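Local coordinates for tudor domain-containing protein 1 (Homo sapiens, PDB 5M9N) that probably helps to silence transposable elements during spermatogenesis through the piRNA pathway, and binds arginine-methylated partners such as Piwi proteins through its Tudor domains, at residues Leu29-Gly34 with Cys52-Ser57; Glu48-Gln53 with Ser189-Ile194; Glu63-Leu68 with Val118-Phe123. All blocks are in the same frame, centred on the assembly; numbering follows the deposited sequence.

Contact 1: residues Leu29-Gly34 with Cys52-Ser57; sequences LTLNVG and CQQLQS
L29 and L31 meet the amide end of Q54 in a small, partly buried van der Waals contact at the rim of the six-stranded sheet. The loop that precedes strand 36-44 here passes the end of strand 49-54. The evidence is simple: only 103 Å² is buried in all, no hydrogen bond crosses, and the nearest CA atoms, those of L29 and Q54, are 9.9 Å apart. Side-chain ends therefore make the contact, and the backbones do not pair.

Q54 makes the longer reach of the two. Its CG lies beside the backbone N and anti to the carbonyl carbon (chi1 -63°), and the chain is extended beyond CG (chi2 174°), which carries the amide out to the loop. L29 comes from the opposite direction, and its CD2 methyl lies 3.8 Å from OE1 of Q54. The same CD2 is 4.0 Å from NE2 of Q54, so one methyl spans both ends of the amide, standing off its plane. L31 instead slides past in the reverse sense and brings its CD1 to 3.8 Å from Q54 NE2.

On the strand side the backbone of Q54 is held from further along the chain, which goes on to helix 58-73: S57 N donates to Q54 O at 3.0 Å, and S57 OG reaches the same Q54 O at 2.8 Å, nearly in line with the C=O bond (165°). Two donors thus grip one carbonyl.

Behind the contact I146 touches all three side chains, and F37 touches L31 and Q54. The segment leading into strand 36-44 is thereby laid over the edge of the nuclease-like beta barrel of an extended Tudor domain, with L29, L31 and Q54 packed on strands 146-150 and 36-44.

Contact 2: residues Glu48-Gln53 with Ser189-Ile194; sequences EDFFCQ and SLVELI
F50 and L193 bury the most surface here, 48 and 36 Å², and V191 adds 23 Å² to a wholly apolar contact between strands 49-54 and 189-195. The two strand segments are not partners in the sheet. Their axes come no nearer than 9.8 Å and run at 74° to each other, and even the closest CA atoms, those of C52 and L193, are 10.0 Å apart. No hydrogen bond crosses, and the gap is filled by side chains from each strand.

The CA-CB bond of F50 does not itself aim at the partner strand. With CG held between the backbone N and the carbonyl carbon (chi1 72°), the ring swings across so that its far end does the touching. CZ of F50 is 3.8 Å from CG2 of V191 and 3.9 Å from CD1 of L193. The next ring carbon, CE2 of F50, is 4.0 Å from the same L193 CD1. Both methyls approach the ring obliquely, so the phenyl tip is wedged between two aliphatic branches and no stack forms.

L193 advances to meet F50 from the opposite direction, its chain extended past CG (chi2 -176°), and it divides its two methyls. While CD1 packs on the ring, CD2 of L193 lies 4.3 Å from SG of C52, a looser approach. F50 and C52, two residues apart, thus face the same interior as V191 and L193.

Other strands close round them. V179 of strand 177-184 touches both C52 and V191, C148 of strand 146-150 lies against F50, V41 and I44 of strand 36-44 cover the ring, and I177 and L150 pack on L193. Strands 49-54, 146-150, 189-195, 177-184 and 36-44 pair in a closed circuit, as in the OB-fold barrel of nuclease-like domains, and this contact spans its core.

Contact 3: residues Glu63-Leu68 with Val118-Phe123; sequences ELQASL and VDYGNF
L64 and D119 form the tight part of this contact, in which helix 58-73 meets the loop between strands 112-117 and 123-127. CD2 of L64 lies 3.6 Å from OD2 of D119, the two side chains approaching from opposite directions. L64 holds its CG anti to the backbone N (chi1 176°), which directs that methyl at the carboxylate. Both residues are buried, and L64 also packs on R101 and L141.

The other half is looser. CG of Q65, itself partly exposed, comes no nearer than 4.2 Å to OH of Y120. Y120 is buried: its ring stands roughly perpendicular to that of Y100, and it packs on the modified side chain of the bound peptide, consistent with the two tyrosines being walls of a Tudor aromatic cage.

No hydrogen bond or salt bridge joins the two segments. OD1 of D119 is salt-bridged to R101 and accepts from the backbone N of Q144, and OD2 too is hydrogen-bonded outside them, so L64 CD2 packs on an oxygen already satisfied. The helix therefore supplies apolar cover to a buried carboxylate that its own bonds hold in place, and the neighbouring arginine would tend to keep that carboxylate ionised.

Contacts 1 and 2 share strand 49-54, their centres about 10 Å apart, and meet again where CD2 of L31 lies 4.0 Å from OG of S189. Contact 3 is more distant, its centre about 16 Å from that of contact 1 and about 19 Å from that of contact 2. The tie to it is Q53, whose NE2 is 2.7 Å from O of D119, a probable hydrogen bond. F51 adds packing, its CE1 3.5 Å from O of G121. Strand 49-54 thus joins the barrel of contact 2 to the loop of contact 3, where Y120 and N122 pack on the dimethylated side chain of the bound peptide.

Contact 1: residues Leu29-Gly34 with Cys52-Ser57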
loop_
_atom_site.group_PDB
_atom_site.type_symbol
_atom_site.label_atom_id
_atom_site.label_comp_id
_atom_site.label_asym_id
_atom_site.label_seq_id
_atom_site.Cartn_x
_atom_site.Cartn_y
_atom_site.Cartn_z
ATOM N N LEU A 29 -7.042 1.184 8.664
ATOM C CA LEU A 29 -6.536 2.161 9.599
ATOM C C LEU A 29 -7.522 3.332 9.667
ATOM O O LEU A 29 -7.992 3.833 8.652
ATOM C CB LEU A 29 -5.142 2.638 9.199
ATOM C CG LEU A 29 -4.060 1.579 9.357
ATOM C CD1 LEU A 29 -2.864 1.888 8.481
ATOM C CD2 LEU A 29 -3.608 1.447 10.811
ATOM N N THR A 30 -7.896 3.677 10.894
ATOM C CA THR A 30 -8.658 4.871 11.195
ATOM C C THR A 30 -7.626 5.968 11.044
ATOM O O THR A 30 -6.580 5.960 11.741
ATOM C CB THR A 30 -9.215 4.866 12.645
ATOM O OG1 THR A 30 -10.193 3.829 12.792
ATOM C CG2 THR A 30 -9.857 6.229 13.027
ATOM N N LEU A 31 -7.894 6.850 10.090
ATOM C CA LEU A 31 -7.131 8.051 9.871
ATOM C C LEU A 31 -8.146 9.169 9.911
ATOM O O LEU A 31 -8.957 9.310 8.999
ATOM C CB LEU A 31 -6.417 7.999 8.534
ATOM C CG LEU A 31 -4.912 7.809 8.677
ATOM C CD1 LEU A 31 -4.561 6.553 9.443
ATOM C CD2 LEU A 31 -4.284 7.828 7.295
ATOM N N ASN A 32 -8.178 9.877 11.021
ATOM C CA ASN A 32 -9.064 11.033 11.162
ATOM C C ASN A 32 -8.421 12.259 10.519
ATOM O O ASN A 32 -7.173 12.375 10.479
ATOM C CB ASN A 32 -9.370 11.289 12.636
ATOM C CG ASN A 32 -10.104 10.123 13.290
ATOM O OD1 ASN A 32 -9.724 9.671 14.364
ATOM N ND2 ASN A 32 -11.133 9.611 12.629
ATOM N N VAL A 33 -9.270 13.170 10.027
ATOM C CA VAL A 33 -8.784 14.437 9.506
ATOM C C VAL A 33 -7.999 15.109 10.668
ATOM O O VAL A 33 -8.396 15.033 11.822
ATOM C CB VAL A 33 -9.922 15.394 9.001
ATOM C CG1 VAL A 33 -9.319 16.714 8.536
ATOM C CG2 VAL A 33 -10.745 14.768 7.868
ATOM N N GLY A 34 -6.880 15.726 10.356
ATOM C CA GLY A 34 -6.032 16.304 11.399
ATOM C C GLY A 34 -5.040 15.338 12.027
ATOM O O GLY A 34 -4.112 15.789 12.662
ATOM N N CYS A 52 1.431 5.201 1.848
ATOM C CA CYS A 52 2.320 5.480 2.990
ATOM C C CYS A 52 2.089 4.333 3.951
ATOM O O CYS A 52 1.034 3.690 3.942
ATOM C CB CYS A 52 1.900 6.815 3.655
ATOM S SG CYS A 52 2.266 8.217 2.597
ATOM N N GLN A 53 3.101 4.058 4.761
ATOM C CA GLN A 53 2.942 3.249 5.931
ATOM C C GLN A 53 3.390 4.059 7.164
ATOM O O GLN A 53 4.276 4.893 7.064
ATOM C CB GLN A 53 3.843 2.015 5.853
ATOM C CG GLN A 53 3.672 1.096 4.664
ATOM C CD GLN A 53 4.815 0.114 4.530
ATOM O OE1 GLN A 53 5.984 0.504 4.586
ATOM N NE2 GLN A 53 4.497 -1.170 4.392
ATOM N N GLN A 54 2.787 3.730 8.292
ATOM C CA GLN A 54 3.106 4.275 9.553
ATOM C C GLN A 54 4.416 3.659 9.975
ATOM O O GLN A 54 4.584 2.440 9.928
ATOM C CB GLN A 54 2.012 3.955 10.548
ATOM C CG GLN A 54 0.684 4.573 10.173
ATOM C CD GLN A 54 -0.438 4.128 11.080
ATOM O OE1 GLN A 54 -0.334 3.114 11.763
ATOM N NE2 GLN A 54 -1.518 4.887 11.099
ATOM N N LEU A 55 5.353 4.479 10.392
ATOM C CA LEU A 55 6.647 3.952 10.812
ATOM C C LEU A 55 6.456 2.922 11.934
ATOM O O LEU A 55 7.105 1.881 11.940
ATOM C CB LEU A 55 7.569 5.091 11.206
ATOM C CG LEU A 55 8.958 4.705 11.696
ATOM C CD1 LEU A 55 9.695 3.694 10.809
ATOM C CD2 LEU A 55 9.769 5.979 11.876
ATOM N N GLN A 56 5.494 3.136 12.819
ATOM C CA GLN A 56 5.280 2.225 13.956
ATOM C C GLN A 56 4.805 0.806 13.561
ATOM O O GLN A 56 4.657 -0.045 14.438
ATOM C CB GLN A 56 4.337 2.857 15.017
ATOM C CG GLN A 56 5.022 3.730 16.073
ATOM C CD GLN A 56 4.848 5.224 15.844
ATOM O OE1 GLN A 56 5.415 5.762 14.901
ATOM N NE2 GLN A 56 4.082 5.906 16.719
ATOM N N SER A 57 4.616 0.571 12.251
ATOM C CA SER A 57 4.246 -0.715 11.639
ATOM C C SER A 57 5.339 -1.749 11.414
ATOM O O SER A 57 5.011 -2.900 11.045
ATOM C CB SER A 57 3.624 -0.462 10.212
ATOM O OG SER A 57 4.625 -0.240 9.180
#

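Contact 2: residues Glu48-Gln53 with Ser189-Ile194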
loop_
_atom_site.group_PDB
_atom_site.type_symbol
_atom_site.label_atom_id
_atom_site.label_comp_id
_atom_site.label_asym_id
_atom_site.label_seq_id
_atom_site.Cartn_x
_atom_site.Cartn_y
_atom_site.Cartn_z
ATOM N N GLU A 48 -1.082 11.911 -7.137
ATOM C CA GLU A 48 -2.465 11.631 -6.778
ATOM C C GLU A 48 -2.714 10.157 -6.516
ATOM O O GLU A 48 -3.844 9.771 -6.329
ATOM C CB GLU A 48 -3.402 12.145 -7.921
ATOM C CG GLU A 48 -3.633 13.660 -7.859
ATOM C CD GLU A 48 -3.689 14.352 -9.204
ATOM O OE1 GLU A 48 -3.657 13.670 -10.258
ATOM O OE2 GLU A 48 -3.735 15.592 -9.237
ATOM N N ASP A 49 -1.686 9.315 -6.552
ATOM C CA ASP A 49 -1.851 7.889 -6.346
ATOM C C ASP A 49 -0.592 7.274 -5.732
ATOM O O ASP A 49 0.340 6.961 -6.426
ATOM C CB ASP A 49 -2.247 7.225 -7.706
ATOM C CG ASP A 49 -2.565 5.785 -7.588
ATOM O OD1 ASP A 49 -2.640 5.187 -6.498
ATOM O OD2 ASP A 49 -2.718 5.167 -8.652
ATOM N N PHE A 50 -0.546 7.210 -4.402
ATOM C CA PHE A 50 0.624 6.733 -3.689
ATOM C C PHE A 50 0.208 6.157 -2.352
ATOM O O PHE A 50 -0.946 6.280 -1.987
ATOM C CB PHE A 50 1.720 7.793 -3.604
ATOM C CG PHE A 50 1.422 8.943 -2.668
ATOM C CD1 PHE A 50 0.742 10.063 -3.112
ATOM C CD2 PHE A 50 1.866 8.917 -1.358
ATOM C CE1 PHE A 50 0.451 11.140 -2.278
ATOM C CE2 PHE A 50 1.584 9.968 -0.519
ATOM C CZ PHE A 50 0.906 11.091 -0.969
ATOM N N PHE A 51 1.165 5.524 -1.644
ATOM C CA PHE A 51 0.890 4.757 -0.432
ATOM C C PHE A 51 1.904 5.053 0.630
ATOM O O PHE A 51 3.078 5.064 0.326
ATOM C CB PHE A 51 0.984 3.278 -0.695
ATOM C CG PHE A 51 -0.111 2.783 -1.575
ATOM C CD1 PHE A 51 0.043 2.781 -2.917
ATOM C CD2 PHE A 51 -1.271 2.386 -1.030
ATOM C CE1 PHE A 51 -0.989 2.313 -3.747
ATOM C CE2 PHE A 51 -2.307 1.891 -1.821
ATOM C CZ PHE A 51 -2.153 1.842 -3.171
ATOM N N CYS A 52 1.431 5.201 1.848
ATOM C CA CYS A 52 2.320 5.480 2.990
ATOM C C CYS A 52 2.089 4.333 3.951
ATOM O O CYS A 52 1.034 3.690 3.942
ATOM C CB CYS A 52 1.900 6.815 3.655
ATOM S SG CYS A 52 2.266 8.217 2.597
ATOM N N GLN A 53 3.101 4.058 4.761
ATOM C CA GLN A 53 2.942 3.249 5.931
ATOM C C GLN A 53 3.390 4.059 7.164
ATOM O O GLN A 53 4.276 4.893 7.064
ATOM C CB GLN A 53 3.843 2.015 5.853
ATOM C CG GLN A 53 3.672 1.096 4.664
ATOM C CD GLN A 53 4.815 0.114 4.530
ATOM O OE1 GLN A 53 5.984 0.504 4.586
ATOM N NE2 GLN A 53 4.497 -1.170 4.392
ATOM N N SER A 189 -6.966 8.962 1.445
ATOM C CA SER A 189 -6.726 10.169 2.218
ATOM C C SER A 189 -6.005 11.254 1.433
ATOM O O SER A 189 -5.018 10.986 0.791
ATOM C CB SER A 189 -5.910 9.850 3.449
ATOM O OG SER A 189 -6.536 8.879 4.225
ATOM N N LEU A 190 -6.502 12.488 1.529
ATOM C CA LEU A 190 -5.820 13.644 1.023
ATOM C C LEU A 190 -4.831 14.052 2.118
ATOM O O LEU A 190 -5.235 14.250 3.234
ATOM C CB LEU A 190 -6.818 14.783 0.796
ATOM C CG LEU A 190 -6.308 15.985 0.013
ATOM C CD1 LEU A 190 -5.982 15.691 -1.445
ATOM C CD2 LEU A 190 -7.319 17.146 0.084
ATOM N N VAL A 191 -3.568 14.201 1.787
ATOM C CA VAL A 191 -2.528 14.436 2.830
ATOM C C VAL A 191 -1.546 15.512 2.415
ATOM O O VAL A 191 -1.396 15.813 1.222
ATOM C CB VAL A 191 -1.698 13.144 3.133
ATOM C CG1 VAL A 191 -2.535 12.047 3.778
ATOM C CG2 VAL A 191 -0.953 12.669 1.914
ATOM N N GLU A 192 -0.886 16.111 3.409
ATOM C CA GLU A 192 0.334 16.866 3.171
ATOM C C GLU A 192 1.471 15.980 3.580
ATOM O O GLU A 192 1.331 15.208 4.528
ATOM C CB GLU A 192 0.385 18.127 4.031
ATOM C CG GLU A 192 -0.336 19.319 3.457
ATOM C CD GLU A 192 -0.517 20.409 4.482
ATOM O OE1 GLU A 192 0.100 20.331 5.553
ATOM O OE2 GLU A 192 -1.291 21.345 4.229
ATOM N N LEU A 193 2.584 16.080 2.868
ATOM C CA LEU A 193 3.807 15.359 3.194
ATOM C C LEU A 193 4.857 16.390 3.582
ATOM O O LEU A 193 5.200 17.231 2.768
ATOM C CB LEU A 193 4.323 14.605 1.996
ATOM C CG LEU A 193 3.453 13.470 1.420
ATOM C CD1 LEU A 193 4.221 12.811 0.298
ATOM C CD2 LEU A 193 3.076 12.489 2.505
ATOM N N ILE A 194 5.390 16.277 4.801
ATOM C CA ILE A 194 6.261 17.322 5.353
ATOM C C ILE A 194 7.507 16.665 5.905
ATOM O O ILE A 194 7.432 15.815 6.776
ATOM C CB ILE A 194 5.546 18.111 6.465
ATOM C CG1 ILE A 194 4.250 18.743 5.925
ATOM C CG2 ILE A 194 6.430 19.234 7.009
ATOM C CD1 ILE A 194 3.223 19.025 6.999
#

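Contact 3: residues Glu63-Leu68 with Val118-Phe123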
loop_
_atom_site.group_PDB
_atom_site.type_symbol
_atom_site.label_atom_id
_atom_site.label_comp_id
_atom_site.label_asym_id
_atom_site.label_seq_id
_atom_site.Cartn_x
_atom_site.Cartn_y
_atom_site.Cartn_z
ATOM N N GLU A 63 5.977 -9.264 12.219
ATOM C CA GLU A 63 5.239 -10.281 12.971
ATOM C C GLU A 63 4.175 -10.979 12.095
ATOM O O GLU A 63 4.050 -12.210 12.086
ATOM C CB GLU A 63 4.604 -9.622 14.200
ATOM C CG GLU A 63 3.359 -10.290 14.771
ATOM C CD GLU A 63 3.140 -10.004 16.249
ATOM O OE1 GLU A 63 3.775 -9.066 16.824
ATOM O OE2 GLU A 63 2.325 -10.754 16.848
ATOM N N LEU A 64 3.440 -10.171 11.348
ATOM C CA LEU A 64 2.421 -10.705 10.411
ATOM C C LEU A 64 3.065 -11.611 9.403
ATOM O O LEU A 64 2.618 -12.719 9.165
ATOM C CB LEU A 64 1.722 -9.551 9.708
ATOM C CG LEU A 64 0.700 -9.896 8.636
ATOM C CD1 LEU A 64 -0.399 -10.780 9.196
ATOM C CD2 LEU A 64 0.128 -8.609 8.091
ATOM N N GLN A 65 4.110 -11.113 8.782
ATOM C CA GLN A 65 4.886 -11.861 7.814
ATOM C C GLN A 65 5.435 -13.174 8.361
ATOM O O GLN A 65 5.464 -14.158 7.647
ATOM C CB GLN A 65 6.039 -11.004 7.289
ATOM C CG GLN A 65 5.575 -9.694 6.612
ATOM C CD GLN A 65 4.783 -9.984 5.352
ATOM O OE1 GLN A 65 5.309 -10.658 4.473
ATOM N NE2 GLN A 65 3.519 -9.519 5.272
ATOM N N ALA A 66 5.849 -13.205 9.634
ATOM C CA ALA A 66 6.250 -14.478 10.242
ATOM C C ALA A 66 5.055 -15.423 10.370
ATOM O O ALA A 66 5.180 -16.623 10.107
ATOM C CB ALA A 66 6.875 -14.233 11.613
ATOM N N SER A 67 3.909 -14.886 10.792
ATOM C CA SER A 67 2.720 -15.714 10.930
ATOM C C SER A 67 2.247 -16.246 9.596
ATOM O O SER A 67 1.790 -17.397 9.478
ATOM C CB SER A 67 1.598 -14.928 11.545
ATOM O OG SER A 67 1.966 -14.476 12.795
ATOM N N LEU A 68 2.355 -15.404 8.583
ATOM C CA LEU A 68 1.904 -15.781 7.226
ATOM C C LEU A 68 2.758 -16.944 6.668
ATOM O O LEU A 68 2.258 -17.836 6.021
ATOM C CB LEU A 68 1.961 -14.565 6.300
ATOM C CG LEU A 68 0.720 -13.675 6.284
ATOM C CD1 LEU A 68 1.021 -12.324 5.625
ATOM C CD2 LEU A 68 -0.446 -14.368 5.565
ATOM N N VAL A 118 -1.611 -5.513 -0.047
ATOM C CA VAL A 118 -2.430 -4.544 0.681
ATOM C C VAL A 118 -1.681 -3.853 1.865
ATOM O O VAL A 118 -2.116 -2.861 2.437
ATOM C CB VAL A 118 -3.688 -5.166 1.247
ATOM C CG1 VAL A 118 -4.621 -5.538 0.127
ATOM C CG2 VAL A 118 -3.399 -6.340 2.180
ATOM N N ASP A 119 -0.578 -4.394 2.208
ATOM C CA ASP A 119 0.244 -3.780 3.302
ATOM C C ASP A 119 1.388 -2.939 2.811
ATOM O O ASP A 119 2.115 -2.279 3.661
ATOM C CB ASP A 119 0.719 -4.914 4.163
ATOM C CG ASP A 119 -0.383 -5.537 4.933
ATOM O OD1 ASP A 119 -1.229 -4.795 5.549
ATOM O OD2 ASP A 119 -0.343 -6.776 4.979
ATOM N N TYR A 120 1.561 -2.876 1.483
ATOM C CA TYR A 120 2.737 -2.254 0.878
ATOM C C TYR A 120 2.390 -1.339 -0.246
ATOM O O TYR A 120 3.070 -0.323 -0.421
ATOM C CB TYR A 120 3.823 -3.281 0.420
ATOM C CG TYR A 120 4.458 -3.962 1.555
ATOM C CD1 TYR A 120 3.836 -5.049 2.156
ATOM C CD2 TYR A 120 5.669 -3.505 2.088
ATOM C CE1 TYR A 120 4.352 -5.659 3.243
ATOM C CE2 TYR A 120 6.216 -4.104 3.225
ATOM C CZ TYR A 120 5.559 -5.187 3.779
ATOM O OH TYR A 120 5.974 -5.837 4.898
ATOM N N GLY A 121 1.411 -1.696 -1.081
ATOM C CA GLY A 121 0.965 -0.852 -2.128
ATOM C C GLY A 121 1.399 -1.160 -3.531
ATOM O O GLY A 121 0.846 -0.579 -4.509
ATOM N N ASN A 122 2.329 -2.086 -3.664
ATOM C CA ASN A 122 2.759 -2.544 -4.958
ATOM C C ASN A 122 1.808 -3.659 -5.442
ATOM O O ASN A 122 0.850 -4.046 -4.755
ATOM C CB ASN A 122 4.249 -2.967 -4.913
ATOM C CG ASN A 122 4.494 -4.142 -4.018
ATOM O OD1 ASN A 122 4.028 -4.193 -2.898
ATOM N ND2 ASN A 122 5.118 -5.148 -4.560
ATOM N N PHE A 123 2.062 -4.115 -6.658
ATOM C CA PHE A 123 1.230 -5.074 -7.352
ATOM C C PHE A 123 2.089 -5.917 -8.299
ATOM O O PHE A 123 3.174 -5.538 -8.656
ATOM C CB PHE A 123 0.086 -4.354 -8.053
ATOM C CG PHE A 123 0.520 -3.563 -9.259
ATOM C CD1 PHE A 123 0.776 -4.211 -10.489
ATOM C CD2 PHE A 123 0.691 -2.186 -9.170
ATOM C CE1 PHE A 123 1.264 -3.521 -11.559
ATOM C CE2 PHE A 123 1.160 -1.471 -10.269
ATOM C CZ PHE A 123 1.403 -2.134 -11.478
#